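Local coordinates for insecticidal crystal protein Cry7Cal (Bacillus thuringiensis, PDB 5ZI1), which acts as an insecticidal toxin active against locusts, probably by binding gut receptors and permeabilising the membrane, this chain being its three-domain toxin part, at residues D256-T261 with T446-G451; Q252-P257 with L432-E437; K210-Y215 with L281-A286; Q356-A361 with C403-S408. All blocks are in the same frame, centred on the assembly; numbering follows the deposited sequence.

Contact 1. Residues D256-T261 with T446-G451; sequences DPIGLT and TIPVLG
P257 and I258 run roughly antiparallel to P448 and V449, the end-to-end directions lying 151° apart, and one backbone bond ties them: I258 N donates to P448 O at 2.9 Å, almost straight (174°) and nearly along the C=O axis. This is where the chain leaving strand 252-254 continues beside strand 448-454, the middle strand of one sheet of the second, beta-prism domain. I258 is also the centre of an inverse gamma turn. A water prolongs the pairing, giving a proton to D256 O at 2.6 Å and accepting one from L450 N. P257 lies side by side with V449, pointing the same way, its CB 3.9 Å from V449 CG2 and nearly as close to CG2 of I447. CG1 of I258 stands anti to the carbonyl carbon (chi1 -53°), and CD1 beyond it meets L450 CG at 3.9 Å as the two side chains cross obliquely. P448 turns its CD towards the I258 carbonyl, 3.4 Å from O, and I447 CG2 touches the same oxygen at 3.6 Å. D256 points away from strand 448-454, its carboxylate salt-bridged to R217 and R220 of the helical domain. The contact thus combines a mostly buried surface of methyl groups and proline rings with one direct and one water-mediated backbone link, while the charge at its start is spent on the neighbouring domain.

Contact 2. Residues Q252-P257 with L432-E437; sequences QIFTDP and LSYVSE
Q252 and F254 reach across to S433, Y434 and S436 between the two outer strands of a three-stranded antiparallel sheet of the beta-prism domain. Strand 448-454 lies between them, and S433 and Y434 both face its G451 in a classic beta bulge. With that strand in the middle, the outer strands meet across these segments only through side chains, their axes 8.3 Å apart at closest and 53° from parallel. In Q252, CB carries CG anti to the backbone N (chi1 178°), and the chain stays extended through CD. CG passes S433 OG at 3.7 Å; CD touches both that hydroxyl and, more loosely, Y434 CB. OE1 at the tip comes 3.0 Å from S433 OG, a hydroxyl whose proton could instead go to G451 O, and 3.4 Å from Y434 CB. The Q252 amide and Y434 ring planes are 56° apart. Further along, Y434 CD2 sits at the edge of the F254 ring, near its plane, 4.2 Å from CE2. Y434 OH bonds Y335 OH, and S436 OG the carbonyl oxygen of A286. The same S436 OG lies obliquely to the F254 ring, 3.5 Å from CE2.

Contact 3. Residues K210-Y215 with L281-A286; sequences KVWENY and LIENRA
W212 against I282, E283 and A286 is a helix-to-helix contact between domains: helix 208-227 belongs to the N-terminal helical bundle, helix 279-286 to the beta-prism domain. The axes approach to 10.5 Å and cross at -54°. The indole, with CG anti to the backbone N, meets three residues of the partner helix. Over one face lies I282 CG2, a CH-pi contact 3.6 Å from the centroid of the five-membered ring. A286 CB packs obliquely against the six-membered ring, 3.4 Å from CZ2. At the edge, NE1 donates to E283 OE1 over 2.8 Å, close to the ring plane. A bend at chi2 (74°) carries the E283 carboxylate to the indole, its plane 56° from the ring. The other oxygen, OE2, accepts a hydrogen bond of 2.6 Å from a water that also bonds Y215 OH, and forms a salt bridge with R219 of the same bundle helix. Indole N-H, water and arginine together would be expected to keep E283 ionised, so that the apolar packing of the indole is fastened by one carboxylate held on both oxygens.

Contact 4. Residues Q356-A361 with C403-S408; sequences QTYSIA and CKSTYS
Y358 and Y407 sit as a non-hydrogen-bonded pair of antiparallel strands, their rings oblique with planes at 44° and centroids 4.9 Å apart. Y358 CD1 lies over one face of the Y407 ring, towards its rim and 3.4 Å from CE2, while Y358 CB adds a CH-pi contact to that ring. Further out, Y358 OH passes S405 CB at 3.8 Å. Beside Y407, the Q356 amide, its OE1 hydrogen-bonded to S409 OG, is turned 57° from the ring, with CD 3.6 Å from Y407 CD1. I360 and S405 share this sheet face, I360 CD1 meeting S405 CB. S359, T406, A361 and K404 occupy the other. There one water bonds S359 OG, T406 OG1 and the K404 carbonyl, and K404 NZ folds back to donate to T406 OG1 over 2.7 Å. Paired backbone bonds join S359 to T406 and A361 to K404; at the far end S408 N donates to T357 O, and T357 N reaches S408 OG at 2.8 Å. Strand 404-407 thus edges a beta-prism sheet through paired backbone bonds that end in a serine hydroxyl, with aromatic contact on one face and water-linked polar atoms of S359, T406 and K404 on the other.

Overall arrangement
Contacts 1 and 2 share D256 and P257 and hold one three-stranded sheet: contact 1 uses its middle strand, contact 2 bridges its outer two. Both are buried, yet contact 1 rests on a backbone bond, a bridging water and apolar packing, contact 2 on side chains alone. Contact 3, also buried, joins the helical domain to the beta prism; P257 packs on W212 and E213, and R285 salt-bridges E437, so it abuts both. Contact 4 is the partly buried one, an edge pairing in another sheet; its S359 face meets I258 and its T357 meets L450 of contact 1. Contacts 3 and 4 do not touch, their centres about 20 Å apart.

Contact 1. Residues D256-T261 with T446-G451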
# COMPACT_ATOMS: atom_id res chain seq x y z
N ASP A 256 -0.20 15.92 0.42
CA ASP A 256 -1.00 17.07 0.01
C ASP A 256 -0.20 17.97 -0.94
O ASP A 256 1.03 18.06 -0.83
CB ASP A 256 -1.44 17.89 1.22
CG ASP A 256 -2.37 17.11 2.14
OD1 ASP A 256 -2.85 16.02 1.72
OD2 ASP A 256 -2.63 17.59 3.27
N PRO A 257 -0.87 18.63 -1.88
CA PRO A 257 -0.13 19.50 -2.81
C PRO A 257 0.63 20.58 -2.06
O PRO A 257 0.20 21.07 -1.01
CB PRO A 257 -1.23 20.07 -3.71
CG PRO A 257 -2.36 18.98 -3.66
CD PRO A 257 -2.31 18.53 -2.21
N ILE A 258 1.80 20.92 -2.59
CA ILE A 258 2.68 21.92 -1.95
C ILE A 258 2.23 23.26 -2.49
O ILE A 258 2.76 23.79 -3.47
CB ILE A 258 4.16 21.65 -2.23
CG1 ILE A 258 4.56 20.21 -1.87
CG2 ILE A 258 5.03 22.65 -1.49
CD1 ILE A 258 5.98 19.93 -2.31
N GLY A 259 1.21 23.82 -1.85
CA GLY A 259 0.68 25.11 -2.24
C GLY A 259 0.38 25.91 -0.99
O GLY A 259 0.33 25.38 0.12
N LEU A 260 0.19 27.22 -1.18
CA LEU A 260 -0.05 28.10 -0.05
C LEU A 260 -1.46 27.89 0.51
O LEU A 260 -2.44 27.93 -0.23
CB LEU A 260 0.15 29.55 -0.45
CG LEU A 260 -0.06 30.57 0.66
CD1 LEU A 260 1.05 30.47 1.71
CD2 LEU A 260 -0.09 31.97 0.05
N THR A 261 -1.55 27.64 1.81
CA THR A 261 -2.81 27.66 2.54
C THR A 261 -2.57 28.31 3.90
O THR A 261 -1.43 28.44 4.37
CB THR A 261 -3.41 26.25 2.77
OG1 THR A 261 -2.54 25.50 3.64
CG2 THR A 261 -3.62 25.52 1.47
N THR A 446 4.28 26.40 -10.67
CA THR A 446 3.90 25.01 -10.45
C THR A 446 3.46 24.80 -9.00
O THR A 446 4.19 25.15 -8.07
CB THR A 446 5.07 24.07 -10.76
OG1 THR A 446 5.49 24.21 -12.13
CG2 THR A 446 4.70 22.63 -10.47
N ILE A 447 2.29 24.20 -8.82
CA ILE A 447 1.93 23.59 -7.53
C ILE A 447 2.28 22.11 -7.60
O ILE A 447 1.51 21.32 -8.17
CB ILE A 447 0.44 23.78 -7.21
CG1 ILE A 447 0.06 25.26 -7.20
CG2 ILE A 447 0.11 23.17 -5.87
CD1 ILE A 447 -1.41 25.46 -6.94
N PRO A 448 3.42 21.68 -7.05
CA PRO A 448 3.83 20.28 -7.19
C PRO A 448 3.13 19.38 -6.20
O PRO A 448 2.61 19.81 -5.17
CB PRO A 448 5.33 20.34 -6.90
CG PRO A 448 5.60 21.77 -6.38
CD PRO A 448 4.30 22.41 -6.14
N VAL A 449 3.09 18.09 -6.53
CA VAL A 449 2.55 17.10 -5.61
C VAL A 449 3.52 15.93 -5.56
O VAL A 449 3.96 15.44 -6.61
CB VAL A 449 1.14 16.62 -6.01
CG1 VAL A 449 0.49 15.91 -4.85
CG2 VAL A 449 0.29 17.77 -6.47
N LEU A 450 3.87 15.49 -4.36
CA LEU A 450 4.88 14.47 -4.17
C LEU A 450 4.23 13.09 -4.05
O LEU A 450 3.22 12.91 -3.36
CB LEU A 450 5.73 14.80 -2.93
CG LEU A 450 6.48 16.16 -2.91
CD1 LEU A 450 7.36 16.29 -1.68
CD2 LEU A 450 7.32 16.41 -4.17
N GLY A 451 4.81 12.12 -4.75
CA GLY A 451 4.35 10.73 -4.74
C GLY A 451 5.38 9.84 -4.06
O GLY A 451 6.59 10.02 -4.25
O HOH W 1 3.17 16.76 -1.50

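Contact 2. Residues Q252-P257 with L432-E437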
# COMPACT_ATOMS: atom_id res chain seq x y z
N GLN A 252 1.31 3.54 -5.06
CA GLN A 252 1.89 4.87 -4.90
C GLN A 252 0.83 5.81 -4.33
O GLN A 252 -0.28 5.90 -4.87
CB GLN A 252 2.39 5.38 -6.25
CG GLN A 252 2.98 6.81 -6.26
CD GLN A 252 3.52 7.18 -7.64
OE1 GLN A 252 4.73 7.23 -7.85
NE2 GLN A 252 2.62 7.40 -8.59
N ILE A 253 1.18 6.54 -3.27
CA ILE A 253 0.27 7.53 -2.71
C ILE A 253 0.92 8.91 -2.71
O ILE A 253 2.15 9.05 -2.76
CB ILE A 253 -0.19 7.16 -1.30
CG1 ILE A 253 1.00 6.94 -0.40
CG2 ILE A 253 -1.12 5.92 -1.36
CD1 ILE A 253 0.59 6.28 0.92
N PHE A 254 0.07 9.94 -2.66
CA PHE A 254 0.50 11.33 -2.80
C PHE A 254 0.17 12.13 -1.56
O PHE A 254 -0.95 12.06 -1.05
CB PHE A 254 -0.13 11.99 -4.02
CG PHE A 254 0.48 11.52 -5.32
CD1 PHE A 254 0.13 10.26 -5.85
CD2 PHE A 254 1.44 12.29 -5.97
CE1 PHE A 254 0.69 9.81 -7.04
CE2 PHE A 254 2.02 11.85 -7.15
CZ PHE A 254 1.65 10.60 -7.69
N THR A 255 1.17 12.88 -1.07
CA THR A 255 1.00 13.84 0.01
C THR A 255 0.26 15.07 -0.51
O THR A 255 0.09 15.25 -1.72
CB THR A 255 2.36 14.23 0.61
OG1 THR A 255 3.32 14.48 -0.43
CG2 THR A 255 2.91 13.13 1.54
N ASP A 256 -0.20 15.92 0.42
CA ASP A 256 -1.00 17.07 0.01
C ASP A 256 -0.20 17.97 -0.94
O ASP A 256 1.03 18.06 -0.83
CB ASP A 256 -1.44 17.89 1.22
CG ASP A 256 -2.37 17.11 2.14
OD1 ASP A 256 -2.85 16.02 1.72
OD2 ASP A 256 -2.63 17.59 3.27
N PRO A 257 -0.87 18.63 -1.88
CA PRO A 257 -0.13 19.50 -2.81
C PRO A 257 0.63 20.58 -2.06
O PRO A 257 0.20 21.07 -1.01
CB PRO A 257 -1.23 20.07 -3.71
CG PRO A 257 -2.36 18.98 -3.66
CD PRO A 257 -2.31 18.53 -2.21
N LEU A 432 10.33 8.68 -1.58
CA LEU A 432 9.81 9.54 -2.63
C LEU A 432 9.89 8.81 -3.95
O LEU A 432 10.87 8.13 -4.26
CB LEU A 432 10.60 10.85 -2.70
CG LEU A 432 10.16 11.95 -3.66
CD1 LEU A 432 8.83 12.60 -3.27
CD2 LEU A 432 11.24 13.04 -3.68
N SER A 433 8.83 8.93 -4.75
CA SER A 433 8.80 8.25 -6.03
C SER A 433 8.38 9.13 -7.19
O SER A 433 8.68 8.78 -8.34
CB SER A 433 7.87 7.02 -5.97
OG SER A 433 6.56 7.34 -5.48
N TYR A 434 7.73 10.26 -6.96
CA TYR A 434 7.20 10.99 -8.09
C TYR A 434 7.04 12.46 -7.71
O TYR A 434 7.03 12.81 -6.53
CB TYR A 434 5.84 10.40 -8.56
CG TYR A 434 5.54 10.74 -10.00
CD1 TYR A 434 6.10 10.00 -11.04
CD2 TYR A 434 4.78 11.86 -10.33
CE1 TYR A 434 5.89 10.33 -12.36
CE2 TYR A 434 4.56 12.20 -11.67
CZ TYR A 434 5.12 11.42 -12.67
OH TYR A 434 4.91 11.73 -14.00
N VAL A 435 6.93 13.31 -8.73
CA VAL A 435 6.52 14.70 -8.56
C VAL A 435 5.55 15.02 -9.68
O VAL A 435 5.96 15.18 -10.83
CB VAL A 435 7.69 15.70 -8.60
CG1 VAL A 435 7.18 17.07 -8.16
CG2 VAL A 435 8.88 15.21 -7.75
N SER A 436 4.27 15.15 -9.35
CA SER A 436 3.28 15.60 -10.31
C SER A 436 2.97 17.07 -10.03
O SER A 436 3.73 17.76 -9.35
CB SER A 436 2.04 14.71 -10.23
OG SER A 436 1.49 14.78 -8.93
N GLU A 437 1.84 17.55 -10.53
CA GLU A 437 1.44 18.91 -10.25
C GLU A 437 -0.08 18.98 -10.25
O GLU A 437 -0.78 18.05 -10.67
CB GLU A 437 2.02 19.88 -11.26
CG GLU A 437 1.40 19.72 -12.61
CD GLU A 437 2.15 20.42 -13.70
OE1 GLU A 437 1.59 20.54 -14.81
OE2 GLU A 437 3.31 20.84 -13.45

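Contact 3. Residues K210-Y215 with L281-A286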
# COMPACT_ATOMS: atom_id res chain seq x y z
N LYS A 210 -9.79 22.26 -3.28
CA LYS A 210 -9.88 21.68 -1.95
C LYS A 210 -10.71 20.40 -1.94
O LYS A 210 -10.56 19.58 -1.04
CB LYS A 210 -10.47 22.71 -0.98
CG LYS A 210 -10.28 22.36 0.49
CD LYS A 210 -10.77 23.48 1.38
CE LYS A 210 -10.52 23.18 2.85
NZ LYS A 210 -10.71 24.41 3.68
N VAL A 211 -11.59 20.21 -2.93
CA VAL A 211 -12.34 18.97 -2.96
C VAL A 211 -11.41 17.83 -3.34
O VAL A 211 -11.42 16.76 -2.71
CB VAL A 211 -13.53 19.08 -3.92
CG1 VAL A 211 -13.99 17.70 -4.37
CG2 VAL A 211 -14.67 19.80 -3.24
N TRP A 212 -10.53 18.06 -4.31
CA TRP A 212 -9.53 17.06 -4.65
C TRP A 212 -8.61 16.77 -3.46
O TRP A 212 -8.32 15.61 -3.17
CB TRP A 212 -8.69 17.51 -5.84
CG TRP A 212 -7.89 16.38 -6.29
CD1 TRP A 212 -8.30 15.36 -7.10
CD2 TRP A 212 -6.53 16.11 -5.96
NE1 TRP A 212 -7.27 14.47 -7.30
CE2 TRP A 212 -6.17 14.90 -6.61
CE3 TRP A 212 -5.57 16.76 -5.17
CZ2 TRP A 212 -4.91 14.34 -6.50
CZ3 TRP A 212 -4.32 16.20 -5.07
CH2 TRP A 212 -4.00 15.01 -5.73
N GLU A 213 -8.15 17.81 -2.77
CA GLU A 213 -7.24 17.59 -1.66
C GLU A 213 -7.85 16.67 -0.61
O GLU A 213 -7.20 15.73 -0.13
CB GLU A 213 -6.83 18.92 -1.04
CG GLU A 213 -5.91 18.78 0.15
CD GLU A 213 -5.13 20.08 0.43
OE1 GLU A 213 -4.31 20.50 -0.41
OE2 GLU A 213 -5.37 20.69 1.49
N ASN A 214 -9.11 16.93 -0.23
CA ASN A 214 -9.77 16.09 0.77
C ASN A 214 -9.96 14.67 0.23
O ASN A 214 -9.86 13.70 0.98
CB ASN A 214 -11.12 16.68 1.16
CG ASN A 214 -11.00 18.02 1.90
OD1 ASN A 214 -9.95 18.35 2.47
ND2 ASN A 214 -12.09 18.78 1.90
N TYR A 215 -10.26 14.56 -1.06
CA TYR A 215 -10.37 13.27 -1.70
C TYR A 215 -9.04 12.53 -1.66
O TYR A 215 -8.97 11.37 -1.25
CB TYR A 215 -10.84 13.50 -3.13
CG TYR A 215 -10.90 12.28 -4.02
CD1 TYR A 215 -9.77 11.83 -4.70
CD2 TYR A 215 -12.11 11.61 -4.23
CE1 TYR A 215 -9.83 10.76 -5.54
CE2 TYR A 215 -12.18 10.51 -5.07
CZ TYR A 215 -11.05 10.09 -5.72
OH TYR A 215 -11.11 9.00 -6.55
N LEU A 281 -9.73 16.67 -14.32
CA LEU A 281 -8.48 17.28 -14.78
C LEU A 281 -7.43 17.27 -13.69
O LEU A 281 -6.28 16.87 -13.92
CB LEU A 281 -8.75 18.70 -15.28
CG LEU A 281 -9.61 18.73 -16.54
CD1 LEU A 281 -9.72 20.15 -17.08
CD2 LEU A 281 -9.06 17.78 -17.59
N ILE A 282 -7.81 17.65 -12.47
CA ILE A 282 -6.89 17.59 -11.35
C ILE A 282 -6.39 16.16 -11.15
O ILE A 282 -5.19 15.91 -11.06
CB ILE A 282 -7.56 18.13 -10.08
CG1 ILE A 282 -8.14 19.52 -10.34
CG2 ILE A 282 -6.55 18.14 -8.95
CD1 ILE A 282 -8.83 20.16 -9.12
N GLU A 283 -7.33 15.21 -11.04
CA GLU A 283 -6.97 13.82 -10.79
C GLU A 283 -6.01 13.30 -11.85
O GLU A 283 -5.00 12.67 -11.53
CB GLU A 283 -8.24 12.95 -10.70
CG GLU A 283 -8.00 11.43 -10.57
CD GLU A 283 -7.51 10.99 -9.19
OE1 GLU A 283 -7.22 11.86 -8.35
OE2 GLU A 283 -7.40 9.76 -8.94
N ASN A 284 -6.30 13.57 -13.13
CA ASN A 284 -5.48 12.99 -14.18
C ASN A 284 -4.08 13.60 -14.23
O ASN A 284 -3.13 12.92 -14.61
CB ASN A 284 -6.17 13.12 -15.54
CG ASN A 284 -7.34 12.12 -15.72
OD1 ASN A 284 -7.36 11.03 -15.13
ND2 ASN A 284 -8.30 12.49 -16.56
N ARG A 285 -3.92 14.88 -13.85
CA ARG A 285 -2.57 15.45 -13.88
C ARG A 285 -1.82 15.19 -12.59
O ARG A 285 -0.59 15.08 -12.61
CB ARG A 285 -2.59 16.95 -14.18
CG ARG A 285 -1.27 17.68 -13.93
CD ARG A 285 -0.39 17.61 -15.18
NE ARG A 285 -1.06 18.08 -16.38
CZ ARG A 285 -1.35 19.35 -16.61
NH1 ARG A 285 -1.00 20.25 -15.70
NH2 ARG A 285 -1.95 19.71 -17.73
N ALA A 286 -2.53 15.03 -11.47
CA ALA A 286 -1.85 14.71 -10.22
C ALA A 286 -1.46 13.24 -10.08
O ALA A 286 -0.49 12.93 -9.40
CB ALA A 286 -2.73 15.09 -9.04
O HOH W 2 -9.64 8.52 -8.69

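Contact 4. Residues Q356-A361 with C403-S408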
# COMPACT_ATOMS: atom_id res chain seq x y z
N GLN A 356 12.22 11.85 3.44
CA GLN A 356 11.61 13.07 3.97
C GLN A 356 11.87 14.23 3.03
O GLN A 356 12.92 14.29 2.39
CB GLN A 356 12.17 13.40 5.36
CG GLN A 356 11.50 14.57 6.02
CD GLN A 356 12.11 14.90 7.36
OE1 GLN A 356 11.43 14.81 8.39
NE2 GLN A 356 13.38 15.32 7.37
N THR A 357 10.92 15.15 2.96
CA THR A 357 11.10 16.41 2.23
C THR A 357 10.66 17.57 3.11
O THR A 357 9.87 17.42 4.04
CB THR A 357 10.31 16.45 0.91
OG1 THR A 357 8.90 16.35 1.18
CG2 THR A 357 10.72 15.29 -0.01
N TYR A 358 11.22 18.75 2.80
CA TYR A 358 10.88 20.01 3.44
C TYR A 358 10.68 21.02 2.33
O TYR A 358 11.47 21.07 1.39
CB TYR A 358 11.97 20.47 4.42
CG TYR A 358 11.83 21.90 4.93
CD1 TYR A 358 10.92 22.22 5.94
CD2 TYR A 358 12.61 22.93 4.41
CE1 TYR A 358 10.78 23.51 6.40
CE2 TYR A 358 12.49 24.23 4.88
CZ TYR A 358 11.58 24.52 5.87
OH TYR A 358 11.47 25.80 6.34
N SER A 359 9.60 21.80 2.41
CA SER A 359 9.31 22.76 1.35
C SER A 359 8.82 24.08 1.93
O SER A 359 8.27 24.14 3.04
CB SER A 359 8.27 22.20 0.37
OG SER A 359 7.01 22.04 1.00
N ILE A 360 9.02 25.15 1.16
CA ILE A 360 8.39 26.45 1.42
C ILE A 360 7.40 26.70 0.29
O ILE A 360 7.78 26.67 -0.88
CB ILE A 360 9.40 27.62 1.50
CG1 ILE A 360 10.50 27.38 2.53
CG2 ILE A 360 8.66 28.95 1.87
CD1 ILE A 360 10.02 27.50 3.95
N ALA A 361 6.15 26.95 0.65
CA ALA A 361 5.14 27.33 -0.32
C ALA A 361 4.81 28.81 -0.16
O ALA A 361 4.79 29.33 0.96
CB ALA A 361 3.86 26.47 -0.16
N CYS A 403 4.17 32.75 4.23
CA CYS A 403 4.56 31.54 3.52
C CYS A 403 4.15 30.34 4.36
O CYS A 403 3.81 30.47 5.54
CB CYS A 403 6.08 31.51 3.25
SG CYS A 403 6.63 32.96 2.31
N LYS A 404 4.16 29.17 3.74
CA LYS A 404 3.84 27.94 4.45
C LYS A 404 5.00 26.98 4.28
O LYS A 404 5.37 26.63 3.15
CB LYS A 404 2.54 27.32 3.95
CG LYS A 404 2.26 25.99 4.61
CD LYS A 404 0.97 25.40 4.13
CE LYS A 404 0.62 24.14 4.92
NZ LYS A 404 1.41 22.96 4.45
N SER A 405 5.58 26.57 5.40
CA SER A 405 6.59 25.53 5.39
C SER A 405 5.93 24.20 5.74
O SER A 405 4.97 24.15 6.52
CB SER A 405 7.71 25.85 6.38
OG SER A 405 7.18 25.92 7.68
N THR A 406 6.45 23.12 5.17
CA THR A 406 5.87 21.79 5.34
C THR A 406 6.98 20.75 5.41
O THR A 406 7.96 20.84 4.66
CB THR A 406 4.92 21.44 4.19
OG1 THR A 406 4.00 22.51 4.00
CG2 THR A 406 4.16 20.10 4.45
N TYR A 407 6.83 19.80 6.34
CA TYR A 407 7.61 18.57 6.39
C TYR A 407 6.76 17.39 5.92
O TYR A 407 5.66 17.16 6.43
CB TYR A 407 8.12 18.30 7.81
CG TYR A 407 9.50 18.88 8.09
CD1 TYR A 407 10.64 18.22 7.69
CD2 TYR A 407 9.64 20.11 8.74
CE1 TYR A 407 11.90 18.74 7.93
CE2 TYR A 407 10.89 20.63 8.99
CZ TYR A 407 12.02 19.95 8.58
OH TYR A 407 13.28 20.46 8.82
N SER A 408 7.27 16.64 4.94
CA SER A 408 6.57 15.44 4.49
C SER A 408 6.26 14.51 5.65
O SER A 408 5.18 13.90 5.71
CB SER A 408 7.42 14.71 3.45
OG SER A 408 8.58 14.17 4.05
O HOH W 3 5.25 23.88 2.10